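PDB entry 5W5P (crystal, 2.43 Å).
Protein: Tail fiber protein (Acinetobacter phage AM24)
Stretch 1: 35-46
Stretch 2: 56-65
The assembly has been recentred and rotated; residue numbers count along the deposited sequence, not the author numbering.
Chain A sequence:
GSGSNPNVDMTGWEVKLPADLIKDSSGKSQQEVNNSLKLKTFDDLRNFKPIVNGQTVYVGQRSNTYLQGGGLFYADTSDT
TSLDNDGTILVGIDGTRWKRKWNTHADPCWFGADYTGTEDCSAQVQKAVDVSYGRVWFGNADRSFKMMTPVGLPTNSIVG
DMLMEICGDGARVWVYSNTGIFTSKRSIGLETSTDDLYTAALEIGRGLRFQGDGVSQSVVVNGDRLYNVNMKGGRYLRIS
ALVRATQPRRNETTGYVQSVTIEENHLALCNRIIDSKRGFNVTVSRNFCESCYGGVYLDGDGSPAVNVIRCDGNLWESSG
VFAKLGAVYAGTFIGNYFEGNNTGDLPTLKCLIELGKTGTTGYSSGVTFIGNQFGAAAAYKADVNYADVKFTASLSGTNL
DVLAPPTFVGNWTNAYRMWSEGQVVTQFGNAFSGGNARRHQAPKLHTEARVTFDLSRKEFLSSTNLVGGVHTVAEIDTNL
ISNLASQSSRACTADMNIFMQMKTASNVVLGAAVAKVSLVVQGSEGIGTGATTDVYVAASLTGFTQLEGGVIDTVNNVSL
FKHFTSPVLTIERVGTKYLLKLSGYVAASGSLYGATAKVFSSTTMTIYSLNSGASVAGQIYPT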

ATOM      1  N   ASN A  35     -50.392  24.221 -28.782  1.00 54.38           N
ATOM      2  CA  ASN A  35     -49.285  23.663 -29.549  1.00 54.11           C
ATOM      3  C   ASN A  35     -48.021  23.482 -28.720  1.00 50.00           C
ATOM      4  O   ASN A  35     -47.174  22.660 -29.087  1.00 49.63           O
ATOM      5  CB  ASN A  35     -48.989  24.546 -30.761  1.00 54.96           C
ATOM      6  CG  ASN A  35     -50.009  24.366 -31.869  1.00 57.18           C
ATOM      7  OD1 ASN A  35     -50.772  23.397 -31.873  1.00 56.74           O
ATOM      8  ND2 ASN A  35     -50.027  25.300 -32.817  1.00 55.27           N
ATOM      9  N   SER A  36     -47.871  24.217 -27.614  1.00 46.43           N
ATOM     10  CA  SER A  36     -46.671  24.080 -26.796  1.00 47.00           C
ATOM     11  C   SER A  36     -46.596  22.738 -26.074  1.00 50.02           C
ATOM     12  O   SER A  36     -45.544  22.417 -25.511  1.00 56.65           O
ATOM     13  CB  SER A  36     -46.584  25.222 -25.784  1.00 46.93           C
ATOM     14  OG  SER A  36     -47.808  25.392 -25.103  1.00 49.74           O
ATOM     15  N   LEU A  37     -47.670  21.955 -26.078  1.00 49.77           N
ATOM     16  CA  LEU A  37     -47.678  20.604 -25.536  1.00 48.74           C
ATOM     17  C   LEU A  37     -47.526  19.542 -26.615  1.00 46.40           C
ATOM     18  O   LEU A  37     -47.614  18.347 -26.309  1.00 46.34           O
ATOM     19  CB  LEU A  37     -48.976  20.354 -24.757  1.00 51.23           C
ATOM     20  CG  LEU A  37     -49.504  21.499 -23.890  1.00 50.56           C
ATOM     21  CD1 LEU A  37     -50.866  21.153 -23.323  1.00 45.32           C
ATOM     22  CD2 LEU A  37     -48.514  21.811 -22.771  1.00 43.52           C
ATOM     23  N   LYS A  38     -47.321  19.950 -27.870  1.00 47.13           N
ATOM     24  CA  LYS A  38     -47.226  19.033 -29.001  1.00 51.03           C
ATOM     25  C   LYS A  38     -45.849  19.066 -29.654  1.00 52.74           C
ATOM     26  O   LYS A  38     -45.707  18.638 -30.805  1.00 56.98           O
ATOM     27  CB  LYS A  38     -48.297  19.356 -30.045  1.00 53.69           C
ATOM     28  CG  LYS A  38     -49.700  19.538 -29.494  1.00 53.18           C
ATOM     29  CD  LYS A  38     -50.625  20.056 -30.582  1.00 53.02           C
ATOM     30  CE  LYS A  38     -52.073  19.730 -30.290  1.00 54.90           C
ATOM     31  NZ  LYS A  38     -52.940  19.993 -31.473  1.00 57.21           N
ATOM     32  N   LEU A  39     -44.833  19.565 -28.948  1.00 49.34           N
ATOM     33  CA  LEU A  39     -43.487  19.719 -29.497  1.00 48.22           C
ATOM     34  C   LEU A  39     -42.736  18.404 -29.328  1.00 49.72           C
ATOM     35  O   LEU A  39     -42.087  18.151 -28.310  1.00 46.64           O
ATOM     36  CB  LEU A  39     -42.761  20.871 -28.815  1.00 44.36           C
ATOM     37  CG  LEU A  39     -43.464  22.222 -28.887  1.00 45.51           C
ATOM     38  CD1 LEU A  39     -42.692  23.265 -28.108  1.00 42.45           C
ATOM     39  CD2 LEU A  39     -43.627  22.650 -30.337  1.00 45.98           C
ATOM     40  N   LYS A  40     -42.819  17.554 -30.348  1.00 50.62           N
ATOM     41  CA  LYS A  40     -42.225  16.227 -30.270  1.00 50.17           C
ATOM     42  C   LYS A  40     -40.749  16.227 -30.662  1.00 50.03           C
ATOM     43  O   LYS A  40     -39.929  15.601 -29.983  1.00 43.33           O
ATOM     44  CB  LYS A  40     -43.008  15.249 -31.151  1.00 48.75           C
ATOM     45  CG  LYS A  40     -42.305  13.924 -31.366  1.00 46.33           C
ATOM     46  CD  LYS A  40     -43.098  13.006 -32.265  1.00 48.07           C
ATOM     47  CE  LYS A  40     -42.673  11.554 -32.076  1.00 54.66           C
ATOM     48  NZ  LYS A  40     -42.557  10.850 -33.391  1.00 56.30           N
ATOM     49  N   THR A  41     -40.396  16.931 -31.735  1.00 47.92           N
ATOM     50  CA  THR A  41     -39.051  16.906 -32.296  1.00 48.17           C
ATOM     51  C   THR A  41     -38.426  18.297 -32.265  1.00 49.62           C
ATOM     52  O   THR A  41     -39.078  19.295 -31.950  1.00 52.79           O
ATOM     53  CB  THR A  41     -39.069  16.379 -33.737  1.00 50.16           C
ATOM     54  OG1 THR A  41     -39.721  17.334 -34.585  1.00 53.14           O
ATOM     55  CG2 THR A  41     -39.813  15.050 -33.813  1.00 46.45           C
ATOM     56  N   PHE A  42     -37.132  18.350 -32.597  1.00 49.83           N
ATOM     57  CA  PHE A  42     -36.426  19.626 -32.681  1.00 48.50           C
ATOM     58  C   PHE A  42     -37.030  20.525 -33.749  1.00 49.28           C
ATOM     59  O   PHE A  42     -37.060  21.749 -33.587  1.00 53.11           O
ATOM     60  CB  PHE A  42     -34.941  19.394 -32.982  1.00 48.71           C
ATOM     61  CG  PHE A  42     -34.084  19.167 -31.762  1.00 46.93           C
ATOM     62  CD1 PHE A  42     -34.635  18.716 -30.572  1.00 44.65           C
ATOM     63  CD2 PHE A  42     -32.716  19.396 -31.818  1.00 44.85           C
ATOM     64  CE1 PHE A  42     -33.834  18.502 -29.461  1.00 43.74           C
ATOM     65  CE2 PHE A  42     -31.910  19.186 -30.709  1.00 43.88           C
ATOM     66  CZ  PHE A  42     -32.470  18.740 -29.529  1.00 41.65           C
ATOM     67  N   ASP A  43     -37.503  19.940 -34.852  1.00 50.52           N
ATOM     68  CA  ASP A  43     -38.125  20.739 -35.902  1.00 53.74           C
ATOM     69  C   ASP A  43     -39.408  21.404 -35.418  1.00 60.90           C
ATOM     70  O   ASP A  43     -39.718  22.528 -35.833  1.00 65.65           O
ATOM     71  CB  ASP A  43     -38.402  19.870 -37.131  1.00 55.69           C
ATOM     72  CG  ASP A  43     -38.778  20.690 -38.353  1.00 64.71           C
ATOM     73  OD1 ASP A  43     -37.944  21.504 -38.804  1.00 67.87           O
ATOM     74  OD2 ASP A  43     -39.909  20.522 -38.867  1.00 69.87           O
ATOM     75  N   ASP A  44     -40.164  20.733 -34.544  1.00 56.86           N
ATOM     76  CA  ASP A  44     -41.367  21.346 -33.993  1.00 50.05           C
ATOM     77  C   ASP A  44     -41.038  22.566 -33.146  1.00 50.88           C
ATOM     78  O   ASP A  44     -41.801  23.537 -33.143  1.00 55.79           O
ATOM     79  CB  ASP A  44     -42.146  20.328 -33.165  1.00 45.94           C
ATOM     80  CG  ASP A  44     -42.677  19.186 -33.999  1.00 51.87           C
ATOM     81  OD1 ASP A  44     -42.859  19.375 -35.221  1.00 54.92           O
ATOM     82  OD2 ASP A  44     -42.912  18.098 -33.432  1.00 52.83           O
ATOM     83  N   LEU A  45     -39.918  22.542 -32.421  1.00 51.29           N
ATOM     84  CA  LEU A  45     -39.541  23.709 -31.629  1.00 49.54           C
ATOM     85  C   LEU A  45     -39.116  24.865 -32.524  1.00 53.07           C
ATOM     86  O   LEU A  45     -39.556  26.003 -32.324  1.00 57.66           O
ATOM     87  CB  LEU A  45     -38.428  23.348 -30.650  1.00 46.36           C
ATOM     88  CG  LEU A  45     -37.926  24.497 -29.772  1.00 49.54           C
ATOM     89  CD1 LEU A  45     -38.966  24.894 -28.733  1.00 50.09           C
ATOM     90  CD2 LEU A  45     -36.619  24.118 -29.099  1.00 50.11           C
ATOM     91  N   ARG A  46     -38.271  24.592 -33.524  1.00 52.54           N
ATOM     92  CA  ARG A  46     -37.818  25.652 -34.424  1.00 55.33           C
ATOM     93  C   ARG A  46     -38.978  26.293 -35.175  1.00 58.55           C
ATOM     94  O   ARG A  46     -38.884  27.456 -35.580  1.00 62.04           O
ATOM     95  CB  ARG A  46     -36.791  25.102 -35.416  1.00 52.36           C
ATOM     96  CG  ARG A  46     -35.442  24.764 -34.792  1.00 47.61           C
ATOM     97  CD  ARG A  46     -34.389  24.497 -35.856  1.00 46.53           C
ATOM     98  NE  ARG A  46     -33.112  24.125 -35.266  1.00 47.33           N
ATOM     99  CZ  ARG A  46     -32.677  22.874 -35.157  1.00 51.60           C
ATOM    100  NH1 ARG A  46     -33.418  21.870 -35.604  1.00 55.92           N
ATOM    101  NH2 ARG A  46     -31.502  22.623 -34.600  1.00 51.17           N
ATOM    102  N   THR A  56     -40.876  28.272 -20.895  1.00 49.81           N
ATOM    103  CA  THR A  56     -40.201  26.981 -20.941  1.00 48.82           C
ATOM    104  C   THR A  56     -41.166  25.950 -21.508  1.00 48.53           C
ATOM    105  O   THR A  56     -42.281  25.788 -20.996  1.00 49.26           O
ATOM    106  CB  THR A  56     -39.704  26.548 -19.562  1.00 48.51           C
ATOM    107  OG1 THR A  56     -38.938  27.603 -18.967  1.00 49.54           O
ATOM    108  CG2 THR A  56     -38.822  25.313 -19.693  1.00 50.47           C
ATOM    109  N   VAL A  57     -40.740  25.269 -22.570  1.00 42.71           N
ATOM    110  CA  VAL A  57     -41.498  24.192 -23.186  1.00 42.54           C
ATOM    111  C   VAL A  57     -40.635  22.938 -23.183  1.00 47.22           C
ATOM    112  O   VAL A  57     -39.410  22.992 -23.047  1.00 49.29           O
ATOM    113  CB  VAL A  57     -41.944  24.535 -24.622  1.00 43.43           C
ATOM    114  CG1 VAL A  57     -42.871  25.740 -24.619  1.00 43.82           C
ATOM    115  CG2 VAL A  57     -40.732  24.787 -25.505  1.00 44.04           C
ATOM    116  N   TYR A  58     -41.289  21.796 -23.343  1.00 47.15           N
ATOM    117  CA  TYR A  58     -40.610  20.511 -23.379  1.00 47.24           C
ATOM    118  C   TYR A  58     -40.602  19.976 -24.803  1.00 50.02           C
ATOM    119  O   TYR A  58     -41.655  19.885 -25.442  1.00 51.70           O
ATOM    120  CB  TYR A  58     -41.282  19.510 -22.439  1.00 47.53           C
ATOM    121  CG  TYR A  58     -40.705  18.123 -22.549  1.00 46.79           C
ATOM    122  CD1 TYR A  58     -41.347  17.144 -23.290  1.00 42.87           C
ATOM    123  CD2 TYR A  58     -39.503  17.796 -21.928  1.00 46.16           C
ATOM    124  CE1 TYR A  58     -40.821  15.882 -23.407  1.00 44.68           C
ATOM    125  CE2 TYR A  58     -38.968  16.526 -22.042  1.00 43.92           C
ATOM    126  CZ  TYR A  58     -39.634  15.575 -22.782  1.00 46.56           C
ATOM    127  OH  TYR A  58     -39.121  14.305 -22.908  1.00 51.50           O
ATOM    128  N   VAL A  59     -39.416  19.632 -25.301  1.00 49.90           N
ATOM    129  CA  VAL A  59     -39.263  18.967 -26.591  1.00 49.36           C
ATOM    130  C   VAL A  59     -39.032  17.486 -26.332  1.00 51.76           C
ATOM    131  O   VAL A  59     -38.152  17.115 -25.544  1.00 54.06           O
ATOM    132  CB  VAL A  59     -38.111  19.576 -27.407  1.00 49.62           C
ATOM    133  CG1 VAL A  59     -38.077  18.975 -28.803  1.00 48.79           C
ATOM    134  CG2 VAL A  59     -38.251  21.088 -27.479  1.00 50.59           C
ATOM    135  N   GLY A  60     -39.813  16.638 -27.002  1.00 48.59           N
ATOM    136  CA  GLY A  60     -39.817  15.222 -26.665  1.00 44.02           C
ATOM    137  C   GLY A  60     -38.545  14.498 -27.072  1.00 41.79           C
ATOM    138  O   GLY A  60     -38.036  13.661 -26.326  1.00 41.76           O
ATOM    139  N   GLN A  61     -38.033  14.792 -28.261  1.00 41.93           N
ATOM    140  CA  GLN A  61     -36.880  14.092 -28.819  1.00 46.42           C
ATOM    141  C   GLN A  61     -36.304  14.945 -29.947  1.00 48.62           C
ATOM    142  O   GLN A  61     -36.773  16.059 -30.207  1.00 48.30           O
ATOM    143  CB  GLN A  61     -37.264  12.684 -29.294  1.00 43.08           C
ATOM    144  CG  GLN A  61     -38.401  12.645 -30.305  1.00 46.29           C
ATOM    145  CD  GLN A  61     -39.105  11.301 -30.351  1.00 50.79           C
ATOM    146  OE1 GLN A  61     -39.481  10.746 -29.318  1.00 54.39           O
ATOM    147  NE2 GLN A  61     -39.277  10.764 -31.554  1.00 51.42           N
ATOM    148  N   ARG A  62     -35.272  14.425 -30.617  1.00 50.24           N
ATOM    149  CA  ARG A  62     -34.587  15.202 -31.645  1.00 49.16           C
ATOM    150  C   ARG A  62     -35.332  15.150 -32.969  1.00 46.97           C
ATOM    151  O   ARG A  62     -35.603  16.190 -33.577  1.00 52.28           O
ATOM    152  CB  ARG A  62     -33.151  14.702 -31.823  1.00 51.38           C
ATOM    153  CG  ARG A  62     -32.144  15.327 -30.877  1.00 50.73           C
ATOM    154  CD  ARG A  62     -30.722  14.858 -31.177  1.00 46.51           C
ATOM    155  NE  ARG A  62     -30.342  15.112 -32.567  1.00 47.70           N
ATOM    156  CZ  ARG A  62     -29.710  16.207 -32.981  1.00 50.48           C
ATOM    157  NH1 ARG A  62     -29.381  17.154 -32.111  1.00 48.82           N
ATOM    158  NH2 ARG A  62     -29.405  16.354 -34.263  1.00 43.20           N
ATOM    159  N   SER A  63     -35.661  13.945 -33.428  1.00 44.67           N
ATOM    160  CA  SER A  63     -36.469  13.737 -34.618  1.00 46.61           C
ATOM    161  C   SER A  63     -37.402  12.556 -34.376  1.00 50.56           C
ATOM    162  O   SER A  63     -37.373  11.913 -33.324  1.00 54.30           O
ATOM    163  CB  SER A  63     -35.599  13.489 -35.850  1.00 47.02           C
ATOM    164  OG  SER A  63     -34.907  12.254 -35.740  1.00 56.17           O
ATOM    165  N   ASN A  64     -38.239  12.270 -35.375  1.00 53.18           N
ATOM    166  CA  ASN A  64     -39.149  11.131 -35.277  1.00 56.58           C
ATOM    167  C   ASN A  64     -38.411   9.798 -35.244  1.00 59.71           C
ATOM    168  O   ASN A  64     -38.979   8.796 -34.782  1.00 63.40           O
ATOM    169  CB  ASN A  64     -40.155  11.114 -36.428  1.00 56.60           C
ATOM    170  CG  ASN A  64     -41.072  12.322 -36.436  1.00 55.22           C
ATOM    171  OD1 ASN A  64     -41.769  12.600 -35.450  1.00 55.77           O
ATOM    172  ND2 ASN A  64     -41.093  13.035 -37.545  1.00 52.24           N
ATOM    173  N   THR A  65     -37.173   9.753 -35.757  1.00 56.31           N
ATOM    174  CA  THR A  65     -36.363   8.546 -35.707  1.00 54.91           C
ATOM    175  C   THR A  65     -35.370   8.538 -34.554  1.00 52.12           C
ATOM    176  O   THR A  65     -34.978   7.456 -34.113  1.00 50.87           O
ATOM    177  CB  THR A  65     -35.595   8.359 -37.018  1.00 51.18           C
ATOM    178  OG1 THR A  65     -35.133   9.628 -37.477  1.00 64.07           O
ATOM    179  CG2 THR A  65     -36.490   7.747 -38.095  1.00 53.39           C
TER
HETATM  180  O   HOH W   1     -44.297  22.142 -23.216  1.00 40.57           O
HETATM  181  O   HOH W   2     -44.334  19.880 -26.232  1.00 43.34           O

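Segments without regular pairing can still be joined firmly when their main chains run close enough to exchange hydrogen bonds, and the tail fiber protein of phage AM24 offers a compact example. The one hydrogen bond between side chains of the two stretches sets the amine of a lysine against an amide carbonyl: Lys40 NZ donates to Asn64 OD1 at 2.8 Å. The CA-to-CB bond of Lys40 points away from the other stretch, yet the long side chain returns to it, and Lys40 CE lies 3.5 Å from Gln61 NE2 on the way.

Three main-chain hydrogen bonds accompany this pair. Gly60 N donates to Leu39 O at 3.0 Å, Gln61 N to Lys40 O at 2.7 Å, and Phe42 N to Arg62 O at 2.8 Å, the last nearly straight at 164°. The direction of donation thus reverses along the seam, with stretch 2 giving the first two protons and stretch 1 the third. Such closeness leaves little room at Gly60, where Gly60 CA lies 4.5 Å from Lys40 CA; an ideal CB on Gly60 would sit only 3.1 Å from Lys40 O. Two CA-H...O contacts add weaker support, Val59 CA to Leu39 O at 3.4 Å and Thr41 CA to Gln61 O at 3.2 Å.

Where the chains diverge, water completes the seam. One molecule donates to both Ser36 O and Tyr58 O while accepting from Leu39 N; another accepts from Tyr58 N and donates to Ser36 O.

The bonded loop leads directly into helix 42-46. Thr41 occupies the N-cap, its OG1 accepting a weak bond from Asp44 N at 3.4 Å. Asp44 OD2 in turn accepts from Lys40 N at 3.1 Å and Thr41 N at 3.3 Å, so the helix start is held from within while Lys40 O and Phe42 N serve the other stretch.

Beyond the polar seam, the helix and the strand that includes Val57 run nearly antiparallel, with 151° between their N-to-C directions and their axes 9.0 Å apart at closest approach, and apolar side chains from the loop and helix meet those of the strand. Leu39 CD1 and Leu45 CD1 both meet Val57 CG2, at 3.6 and 3.7 Å, while Leu45 CD2 reaches Val59 CG2 at 3.8 Å. The Phe42 ring receives two kinds of neighbor: Val59 CG1 approaches its edge, 3.9 Å from Phe42 CD1, whereas Arg62 CG lies over a face, 3.8 Å from the ring centroid, in a CH-pi contact. Arg62 thereby lies over one face of the ring, and Arg62 NH1, also 3.5 Å from Phe42 CE2, and NH2 are hydrogen-bonded elsewhere in the structure.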